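Local coordinates for protein beta-lactamase II (PDB 6V72) that probably hydrolyses the amide bond of beta-lactam antibiotics as a zinc-dependent class B enzyme, which would make its host resistant to them, at residues F22-F27 with T74-A79; S28-G33 with N52-V57; H37-D42 with D66-D71. All coordinates share one frame; numbering follows the deposited sequence.

Interaction 1 (F22-F27 with T74-A79). With CA (calcium ion), chain C.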
loop_
_atom_site.group_PDB
_atom_site.type_symbol
_atom_site.label_atom_id
_atom_site.label_comp_id
_atom_site.label_asym_id
_atom_site.label_seq_id
_atom_site.Cartn_x
_atom_site.Cartn_y
_atom_site.Cartn_z
ATOM N N PHE A 22 -20.016 23.157 -3.509
ATOM C CA PHE A 22 -21.001 23.459 -2.474
ATOM C C PHE A 22 -20.317 23.198 -1.142
ATOM O O PHE A 22 -20.066 22.041 -0.802
ATOM C CB PHE A 22 -22.254 22.596 -2.629
ATOM C CG PHE A 22 -23.360 22.934 -1.671
ATOM C CD1 PHE A 22 -24.071 24.107 -1.803
ATOM C CD2 PHE A 22 -23.707 22.064 -0.657
ATOM C CE1 PHE A 22 -25.109 24.414 -0.926
ATOM C CE2 PHE A 22 -24.737 22.363 0.218
ATOM C CZ PHE A 22 -25.444 23.543 0.082
ATOM N N GLY A 23 -20.002 24.257 -0.402
ATOM C CA GLY A 23 -19.149 24.095 0.768
ATOM C C GLY A 23 -17.832 23.430 0.390
ATOM O O GLY A 23 -17.140 23.851 -0.549
ATOM N N GLU A 24 -17.486 22.368 1.115
ATOM C CA GLU A 24 -16.278 21.591 0.846
ATOM C C GLU A 24 -16.491 20.490 -0.187
ATOM O O GLU A 24 -15.566 19.705 -0.433
ATOM C CB GLU A 24 -15.755 20.949 2.137
ATOM C CG GLU A 24 -15.348 21.909 3.244
ATOM C CD GLU A 24 -15.282 21.206 4.600
ATOM O OE1 GLU A 24 -16.033 21.604 5.519
ATOM O OE2 GLU A 24 -14.500 20.237 4.745
ATOM N N VAL A 25 -17.683 20.372 -0.763
ATOM C CA VAL A 25 -17.992 19.258 -1.658
ATOM C C VAL A 25 -17.872 19.719 -3.098
ATOM O O VAL A 25 -18.343 20.804 -3.463
ATOM C CB VAL A 25 -19.399 18.695 -1.401
ATOM C CG1 VAL A 25 -19.631 17.421 -2.252
ATOM C CG2 VAL A 25 -19.596 18.429 0.071
ATOM N N SER A 26 -17.241 18.895 -3.920
ATOM C CA SER A 26 -17.194 19.112 -5.361
ATOM C C SER A 26 -18.171 18.148 -6.024
ATOM O O SER A 26 -18.070 16.933 -5.830
ATOM C CB SER A 26 -15.779 18.874 -5.886
ATOM O OG SER A 26 -14.884 19.859 -5.397
ATOM N N PHE A 27 -19.101 18.669 -6.811
ATOM C CA PHE A 27 -20.075 17.833 -7.503
ATOM C C PHE A 27 -19.792 17.815 -8.996
ATOM O O PHE A 27 -19.526 18.860 -9.600
ATOM C CB PHE A 27 -21.504 18.329 -7.272
ATOM C CG PHE A 27 -22.033 18.047 -5.900
ATOM C CD1 PHE A 27 -22.474 16.771 -5.552
ATOM C CD2 PHE A 27 -22.109 19.065 -4.958
ATOM C CE1 PHE A 27 -22.968 16.517 -4.279
ATOM C CE2 PHE A 27 -22.603 18.821 -3.697
ATOM C CZ PHE A 27 -23.044 17.546 -3.356
ATOM N N THR A 74 -20.567 15.334 4.902
ATOM C CA THR A 74 -21.733 14.524 4.586
ATOM C C THR A 74 -23.006 15.341 4.772
ATOM O O THR A 74 -23.937 15.256 3.963
ATOM C CB THR A 74 -21.729 13.262 5.450
ATOM O OG1 THR A 74 -20.529 12.525 5.159
ATOM C CG2 THR A 74 -22.912 12.372 5.129
ATOM N N GLU A 75 -23.033 16.187 5.803
ATOM C CA GLU A 75 -24.164 17.093 5.989
ATOM C C GLU A 75 -24.335 18.008 4.778
ATOM O O GLU A 75 -25.467 18.327 4.377
ATOM C CB GLU A 75 -23.961 17.926 7.272
ATOM C CG GLU A 75 -24.091 17.122 8.548
ATOM C CD GLU A 75 -23.474 17.809 9.771
ATOM O OE1 GLU A 75 -23.042 18.972 9.675
ATOM O OE2 GLU A 75 -23.391 17.165 10.829
ATOM N N GLN A 76 -23.223 18.434 4.170
ATOM C CA GLN A 76 -23.336 19.302 3.002
ATOM C C GLN A 76 -23.921 18.563 1.809
ATOM O O GLN A 76 -24.693 19.144 1.044
ATOM C CB GLN A 76 -21.981 19.920 2.663
ATOM C CG GLN A 76 -21.580 20.933 3.724
ATOM C CD GLN A 76 -20.243 21.595 3.484
ATOM O OE1 GLN A 76 -19.379 21.056 2.801
ATOM N NE2 GLN A 76 -20.067 22.791 4.067
ATOM N N ILE A 77 -23.579 17.276 1.627
ATOM C CA ILE A 77 -24.196 16.509 0.545
ATOM C C ILE A 77 -25.698 16.419 0.755
ATOM O O ILE A 77 -26.488 16.615 -0.175
ATOM C CB ILE A 77 -23.567 15.107 0.438
ATOM C CG1 ILE A 77 -22.081 15.195 0.136
ATOM C CG2 ILE A 77 -24.245 14.307 -0.665
ATOM C CD1 ILE A 77 -21.356 13.851 0.320
ATOM N N VAL A 78 -26.114 16.122 1.993
ATOM C CA VAL A 78 -27.534 16.013 2.302
ATOM C C VAL A 78 -28.233 17.341 2.042
ATOM O O VAL A 78 -29.350 17.384 1.509
ATOM C CB VAL A 78 -27.705 15.529 3.758
ATOM C CG1 VAL A 78 -29.170 15.584 4.188
ATOM C CG2 VAL A 78 -27.166 14.086 3.894
ATOM N N ALA A 79 -27.579 18.447 2.405
ATOM C CA ALA A 79 -28.179 19.763 2.190
ATOM C C ALA A 79 -28.258 20.106 0.709
ATOM O O ALA A 79 -29.213 20.745 0.272
ATOM C CB ALA A 79 -27.389 20.834 2.945
HETATM CA CA CA C . -22.676 21.308 9.544
HETATM O O HOH W 1 -22.036 20.868 7.289
HETATM O O HOH W 2 -24.968 21.381 9.162
#

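Interaction 2 (S28-G33 with N52-V57). With EDO (1,2-ethanediol), chain K.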
loop_
_atom_site.group_PDB
_atom_site.type_symbol
_atom_site.label_atom_id
_atom_site.label_comp_id
_atom_site.label_asym_id
_atom_site.label_seq_id
_atom_site.Cartn_x
_atom_site.Cartn_y
_atom_site.Cartn_z
ATOM N N SER A 28 -19.885 16.640 -9.606
ATOM C CA SER A 28 -19.802 16.566 -11.058
ATOM C C SER A 28 -20.843 15.583 -11.559
ATOM O O SER A 28 -21.199 14.628 -10.871
ATOM C CB SER A 28 -18.410 16.172 -11.552
ATOM O OG SER A 28 -17.925 15.032 -10.886
ATOM N N GLN A 29 -21.350 15.836 -12.755
ATOM C CA GLN A 29 -22.423 15.029 -13.304
ATOM C C GLN A 29 -21.835 13.928 -14.182
ATOM O O GLN A 29 -21.095 14.215 -15.136
ATOM C CB GLN A 29 -23.391 15.912 -14.091
ATOM C CG GLN A 29 -24.750 15.310 -14.232
ATOM C CD GLN A 29 -25.672 16.177 -15.045
ATOM O OE1 GLN A 29 -26.683 16.658 -14.545
ATOM N NE2 GLN A 29 -25.330 16.390 -16.305
ATOM N N LEU A 30 -22.161 12.671 -13.857
ATOM C CA LEU A 30 -21.737 11.534 -14.666
ATOM C C LEU A 30 -22.731 11.208 -15.764
ATOM O O LEU A 30 -22.356 10.633 -16.798
ATOM C CB LEU A 30 -21.560 10.296 -13.790
ATOM C CG LEU A 30 -20.511 10.436 -12.687
ATOM C CD1 LEU A 30 -20.293 9.079 -11.990
ATOM C CD2 LEU A 30 -19.211 11.008 -13.247
ATOM N N ALA A 31 -23.991 11.548 -15.543
ATOM C CA ALA A 31 -25.079 11.312 -16.484
ATOM C C ALA A 31 -26.245 12.127 -15.957
ATOM O O ALA A 31 -26.210 12.612 -14.828
ATOM C CB ALA A 31 -25.443 9.827 -16.583
ATOM N N GLU A 32 -27.281 12.271 -16.770
ATOM C CA GLU A 32 -28.477 12.935 -16.275
ATOM C C GLU A 32 -28.983 12.256 -15.007
ATOM O O GLU A 32 -29.232 11.045 -14.993
ATOM C CB GLU A 32 -29.564 12.934 -17.344
ATOM C CG GLU A 32 -30.814 13.641 -16.889
ATOM C CD GLU A 32 -31.888 13.646 -17.950
ATOM O OE1 GLU A 32 -31.548 13.534 -19.152
ATOM O OE2 GLU A 32 -33.075 13.761 -17.579
ATOM N N GLY A 33 -29.084 13.031 -13.926
ATOM C CA GLY A 33 -29.535 12.511 -12.648
ATOM C C GLY A 33 -28.517 11.716 -11.863
ATOM O O GLY A 33 -28.877 11.110 -10.845
ATOM N N ASN A 52 -14.689 9.737 -3.368
ATOM C CA ASN A 52 -15.821 9.893 -4.277
ATOM C C ASN A 52 -16.976 8.983 -3.880
ATOM O O ASN A 52 -16.764 7.819 -3.535
ATOM C CB ASN A 52 -15.467 9.519 -5.721
ATOM C CG ASN A 52 -14.232 10.202 -6.234
ATOM O OD1 ASN A 52 -13.348 9.547 -6.829
ATOM N ND2 ASN A 52 -14.147 11.485 -6.048
ATOM N N GLY A 53 -18.189 9.493 -4.031
ATOM C CA GLY A 53 -19.377 8.676 -3.969
ATOM C C GLY A 53 -20.407 9.183 -4.960
ATOM O O GLY A 53 -20.073 10.017 -5.810
ATOM N N LEU A 54 -21.651 8.700 -4.883
ATOM C CA LEU A 54 -22.665 9.074 -5.866
ATOM C C LEU A 54 -23.900 9.624 -5.179
ATOM O O LEU A 54 -24.177 9.323 -4.019
ATOM C CB LEU A 54 -23.101 7.885 -6.747
ATOM C CG LEU A 54 -22.009 7.096 -7.476
ATOM C CD1 LEU A 54 -22.610 5.905 -8.203
ATOM C CD2 LEU A 54 -21.287 8.018 -8.432
ATOM N N LEU A 55 -24.628 10.452 -5.922
ATOM C CA LEU A 55 -25.955 10.903 -5.533
ATOM C C LEU A 55 -26.842 10.701 -6.754
ATOM O O LEU A 55 -26.586 11.294 -7.809
ATOM C CB LEU A 55 -25.906 12.364 -5.071
ATOM C CG LEU A 55 -27.115 12.980 -4.416
ATOM C CD1 LEU A 55 -27.419 12.373 -3.047
ATOM C CD2 LEU A 55 -26.824 14.472 -4.280
ATOM N N VAL A 56 -27.835 9.819 -6.643
ATOM C CA VAL A 56 -28.603 9.352 -7.795
ATOM C C VAL A 56 -30.056 9.761 -7.615
ATOM O O VAL A 56 -30.683 9.412 -6.610
ATOM C CB VAL A 56 -28.486 7.822 -7.964
ATOM C CG1 VAL A 56 -29.348 7.341 -9.147
ATOM C CG2 VAL A 56 -27.028 7.430 -8.138
ATOM N N VAL A 57 -30.600 10.459 -8.614
ATOM C CA VAL A 57 -31.993 10.888 -8.584
ATOM C C VAL A 57 -32.919 9.711 -8.860
ATOM O O VAL A 57 -32.713 8.929 -9.795
ATOM C CB VAL A 57 -32.225 12.008 -9.605
ATOM C CG1 VAL A 57 -33.735 12.306 -9.734
ATOM C CG2 VAL A 57 -31.431 13.263 -9.221
HETATM C C1 EDO K . -30.674 8.877 -12.718
HETATM O O1 EDO K . -31.974 9.458 -12.511
HETATM C C2 EDO K . -30.739 7.368 -12.489
HETATM O O2 EDO K . -31.672 6.769 -13.392
#

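Interaction 3 (H37-D42 with D66-D71). With FMT (formic acid), chain J.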
loop_
_atom_site.group_PDB
_atom_site.type_symbol
_atom_site.label_atom_id
_atom_site.label_comp_id
_atom_site.label_asym_id
_atom_site.label_seq_id
_atom_site.Cartn_x
_atom_site.Cartn_y
_atom_site.Cartn_z
ATOM N N HIS A 37 -20.115 12.948 -5.898
ATOM C CA HIS A 37 -19.620 13.857 -4.879
ATOM C C HIS A 37 -18.171 13.523 -4.573
ATOM O O HIS A 37 -17.805 12.349 -4.441
ATOM C CB HIS A 37 -20.480 13.847 -3.596
ATOM C CG HIS A 37 -20.591 12.524 -2.874
ATOM N ND1 HIS A 37 -19.639 12.080 -1.976
ATOM C CD2 HIS A 37 -21.598 11.614 -2.834
ATOM C CE1 HIS A 37 -20.025 10.923 -1.466
ATOM N NE2 HIS A 37 -21.216 10.624 -1.961
ATOM N N THR A 38 -17.352 14.561 -4.452
ATOM C CA THR A 38 -15.942 14.406 -4.118
ATOM C C THR A 38 -15.602 15.320 -2.957
ATOM O O THR A 38 -15.944 16.510 -2.974
ATOM C CB THR A 38 -15.042 14.727 -5.317
ATOM O OG1 THR A 38 -15.389 13.859 -6.397
ATOM C CG2 THR A 38 -13.551 14.533 -4.973
ATOM N N THR A 39 -14.912 14.766 -1.968
ATOM C CA THR A 39 -14.383 15.542 -0.862
ATOM C C THR A 39 -12.932 15.156 -0.627
ATOM O O THR A 39 -12.455 14.119 -1.093
ATOM C CB THR A 39 -15.199 15.330 0.416
ATOM O OG1 THR A 39 -15.348 13.923 0.675
ATOM C CG2 THR A 39 -16.573 16.019 0.320
ATOM N N TYR A 40 -12.230 15.992 0.121
ATOM C CA TYR A 40 -10.792 15.829 0.261
ATOM C C TYR A 40 -10.397 15.784 1.724
ATOM O O TYR A 40 -11.008 16.423 2.591
ATOM C CB TYR A 40 -10.004 16.959 -0.441
ATOM C CG TYR A 40 -10.251 16.976 -1.922
ATOM C CD1 TYR A 40 -11.327 17.679 -2.462
ATOM C CD2 TYR A 40 -9.441 16.251 -2.791
ATOM C CE1 TYR A 40 -11.569 17.678 -3.821
ATOM C CE2 TYR A 40 -9.674 16.247 -4.156
ATOM C CZ TYR A 40 -10.740 16.961 -4.664
ATOM O OH TYR A 40 -10.988 16.965 -6.021
ATOM N N LEU A 41 -9.351 15.019 1.982
ATOM C CA LEU A 41 -8.786 14.935 3.311
ATOM C C LEU A 41 -7.289 15.136 3.192
ATOM O O LEU A 41 -6.648 14.534 2.326
ATOM C CB LEU A 41 -9.119 13.585 3.937
ATOM C CG LEU A 41 -8.540 13.405 5.322
ATOM C CD1 LEU A 41 -9.456 14.137 6.283
ATOM C CD2 LEU A 41 -8.514 11.940 5.645
ATOM N N ASP A 42 -6.741 15.985 4.051
ATOM C CA ASP A 42 -5.303 16.207 4.146
ATOM C C ASP A 42 -4.929 16.179 5.632
ATOM O O ASP A 42 -4.588 17.208 6.215
ATOM C CB ASP A 42 -4.912 17.529 3.492
ATOM C CG ASP A 42 -3.422 17.654 3.283
ATOM O OD1 ASP A 42 -2.994 18.623 2.616
ATOM O OD2 ASP A 42 -2.682 16.774 3.767
ATOM N N ASP A 66 -22.199 6.062 -0.472
ATOM C CA ASP A 66 -21.063 6.407 0.386
ATOM C C ASP A 66 -21.151 7.808 0.985
ATOM O O ASP A 66 -21.719 8.741 0.398
ATOM C CB ASP A 66 -19.730 6.201 -0.350
ATOM C CG ASP A 66 -19.347 4.726 -0.407
ATOM O OD1 ASP A 66 -19.743 3.996 0.530
ATOM O OD2 ASP A 66 -18.669 4.288 -1.359
ATOM N N THR A 67 -20.604 7.944 2.184
ATOM C CA THR A 67 -20.504 9.243 2.816
ATOM C C THR A 67 -19.258 9.972 2.310
ATOM O O THR A 67 -18.430 9.418 1.578
ATOM C CB THR A 67 -20.450 9.100 4.336
ATOM O OG1 THR A 67 -19.219 8.482 4.714
ATOM C CG2 THR A 67 -21.636 8.275 4.872
ATOM N N ALA A 68 -19.137 11.240 2.693
ATOM C CA ALA A 68 -17.890 11.965 2.501
ATOM C C ALA A 68 -16.895 11.577 3.588
ATOM O O ALA A 68 -17.174 10.726 4.433
ATOM C CB ALA A 68 -18.147 13.468 2.513
ATOM N N TRP A 69 -15.715 12.208 3.573
ATOM C CA TRP A 69 -14.718 11.915 4.596
ATOM C C TRP A 69 -15.238 12.233 5.991
ATOM O O TRP A 69 -14.911 11.534 6.956
ATOM C CB TRP A 69 -13.443 12.717 4.360
ATOM C CG TRP A 69 -12.530 12.263 3.251
ATOM C CD1 TRP A 69 -12.289 12.917 2.080
ATOM C CD2 TRP A 69 -11.667 11.114 3.247
ATOM N NE1 TRP A 69 -11.356 12.245 1.337
ATOM C CE2 TRP A 69 -10.954 11.134 2.026
ATOM C CE3 TRP A 69 -11.436 10.071 4.144
ATOM C CZ2 TRP A 69 -10.035 10.149 1.682
ATOM C CZ3 TRP A 69 -10.511 9.098 3.801
ATOM C CH2 TRP A 69 -9.835 9.142 2.580
ATOM N N THR A 70 -16.017 13.307 6.134
ATOM C CA THR A 70 -16.376 13.789 7.465
ATOM C C THR A 70 -17.884 13.944 7.591
ATOM O O THR A 70 -18.609 13.997 6.591
ATOM C CB THR A 70 -15.711 15.130 7.799
ATOM O OG1 THR A 70 -16.263 16.162 6.981
ATOM C CG2 THR A 70 -14.212 15.060 7.571
ATOM N N ASP A 71 -18.335 14.021 8.849
ATOM C CA ASP A 71 -19.725 14.366 9.148
ATOM C C ASP A 71 -20.117 15.702 8.534
ATOM O O ASP A 71 -21.185 15.816 7.919
ATOM C CB ASP A 71 -19.971 14.385 10.661
ATOM C CG ASP A 71 -18.812 15.008 11.485
ATOM O OD1 ASP A 71 -17.960 15.789 10.973
ATOM O OD2 ASP A 71 -18.774 14.700 12.696
HETATM C C FMT J . -11.785 12.305 -8.397
HETATM O O1 FMT J . -11.313 11.510 -7.591
HETATM O O2 FMT J . -12.811 12.954 -8.218
#

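Interaction 1 (F22-F27 with T74-A79)
Gln-76 is the largest contributor to this contact between the hairpin turn at the start of strand 25-29 and residues 74-79 of helix 71-84. Its CG lies anti to the carbonyl carbon (chi1 -70°) and the chain runs straight out from there (chi2 180°), so the amide reaches the turn. There OE1 accepts the backbone N-H of Glu-24, with N to OE1 at 2.9 Å and 157° at the hydrogen; the donor sits above the amide plane. The same amide packs closely on Gly-23, whose CA lies 3.7 Å from Gln-76 NE2 and whose positive phi suits glycine. Phe-22 to Val-25 form a type II' turn, the tight link of a beta hairpin, and the helix packs on the sheet as the layers of the alpha-beta/beta-alpha metallo-beta-lactamase fold do. Phe-22, with CG anti to its backbone N, swings its ring edge to the helix: CE2 lies 3.3 Å from the carbonyl O of Gln-76 and 4.1 Å from CB of Ala-79. Deeper in, Val-25 CG2 meets Ile-77 CG1 at 4.1 Å, the side chains crossing nearly at right angles, while Val-25 CG1 rests on one face of Phe-27. The ring of Phe-27 turns its edge to Ile-77 and stacks with Trp-80. On the residue before Gln-76, Glu-75 OE1 binds calcium at 2.4 Å, with two waters and Glu-72.

Interaction 2 (S28-G33 with N52-V57)
Residues 30-33 and 54-57 run 31° apart in direction and converge: the CA atoms of Leu-30 and Leu-54 are 9.2 Å apart, those of Gly-33 and Val-57 only 5.0 Å. Between strands 25-29 and 34-41 the chain turns a corner at Leu-30, and Leu-30 and Ala-31 both face Val-34 in a classic beta bulge. Gly-33, at a positive phi of 77°, brings its carbonyl up to strand 49-58. Its O accepts the N-H of Val-57 at 2.9 Å from N, nearly straight at 177° and in the carbonyl plane, and CA of Val-56 adds a C-H contact to the same oxygen. At the wide end the leucines meet tip to tip, Leu-30 CD1 against Leu-54 CD2 at 3.8 Å, their chains crossing at about a right angle. Both have CG anti to the carbonyl carbon and an extended chi2. CG2 of Val-57 lies alongside Gly-33, 4.0 Å from its CA. The O1 hydroxyl of an ethanediol, probably from the crystallisation liquor, donates a hydrogen bond to Val-57 O. The chemistry is thus divided: one well-aligned backbone bond ties Gly-33, at the entry to strand 34-41, to strand 49-58, and apolar methyl contact alone joins the leucines.

Interaction 3 (H37-D42 with D66-D71)
Leu-41 lies across the indole of Trp-69 at about a right angle, its CB directly over the five-membered ring, 3.5 Å from the centroid and 4° off the normal, a CH-pi contact. With CG anti to the backbone N (chi1 179°), Leu-41 carries CD2 over the six-membered ring, 3.8 Å from CE3. The indole turns its NE1 edge to the strand, where a weak hydrogen bond reaches the carbonyl O of Thr-39; Ile-49 O is the stronger partner of NE1. Thr-39 has OG1 in the crowded position between backbone N and carbonyl carbon, 3.4 Å from Ala-68 CB and weakly bonded to Trp-69 N. In this metallo-beta-lactamase fold, residues 66-71 link strand 61-65 to helix 71-84, with Thr-70 as N-cap. The loop borders the zinc site: Trp-69 lies beside His-226 and Asp-66 beside His-96, zinc ligands of this protein, though no zinc is bound in this chain. His-37 also takes the crowded chi1, and its imidazole edge faces the loop backbone. NE2 makes a weak bond to Asp-66 O, 3.1 Å away but bent to 124°, and also bonds Val-65 O. The carboxylate of Asp-66 leads away from His-37 to Thr-95 OG1.

How the interactions relate
All three contacts use neighbouring strands of one sheet, 25-29, 34-41 and 49-58, with helix 71-84 and the preceding loop packed against them. Interactions 1 and 2 take consecutive chain pieces around strand 25-29, centres 13 Å apart. Interaction 3, its centre 9 Å from that of interaction 1, touches it repeatedly: Ser-26 O to Thr-38 N at 2.8 Å and Thr-74 OG1 to Ala-68 N at 3.1 Å are probable hydrogen bonds, and Ile-77 CD1 packs on His-37 ND1. Strand 34-41 pairs with strand 49-58, Gly-53 N to His-37 O being 2.9 Å. Interaction 3 borders the zinc ligands; Leu-54 stays about 11 Å from the His-96 side chain, and interaction 1 holds a calcium ligand.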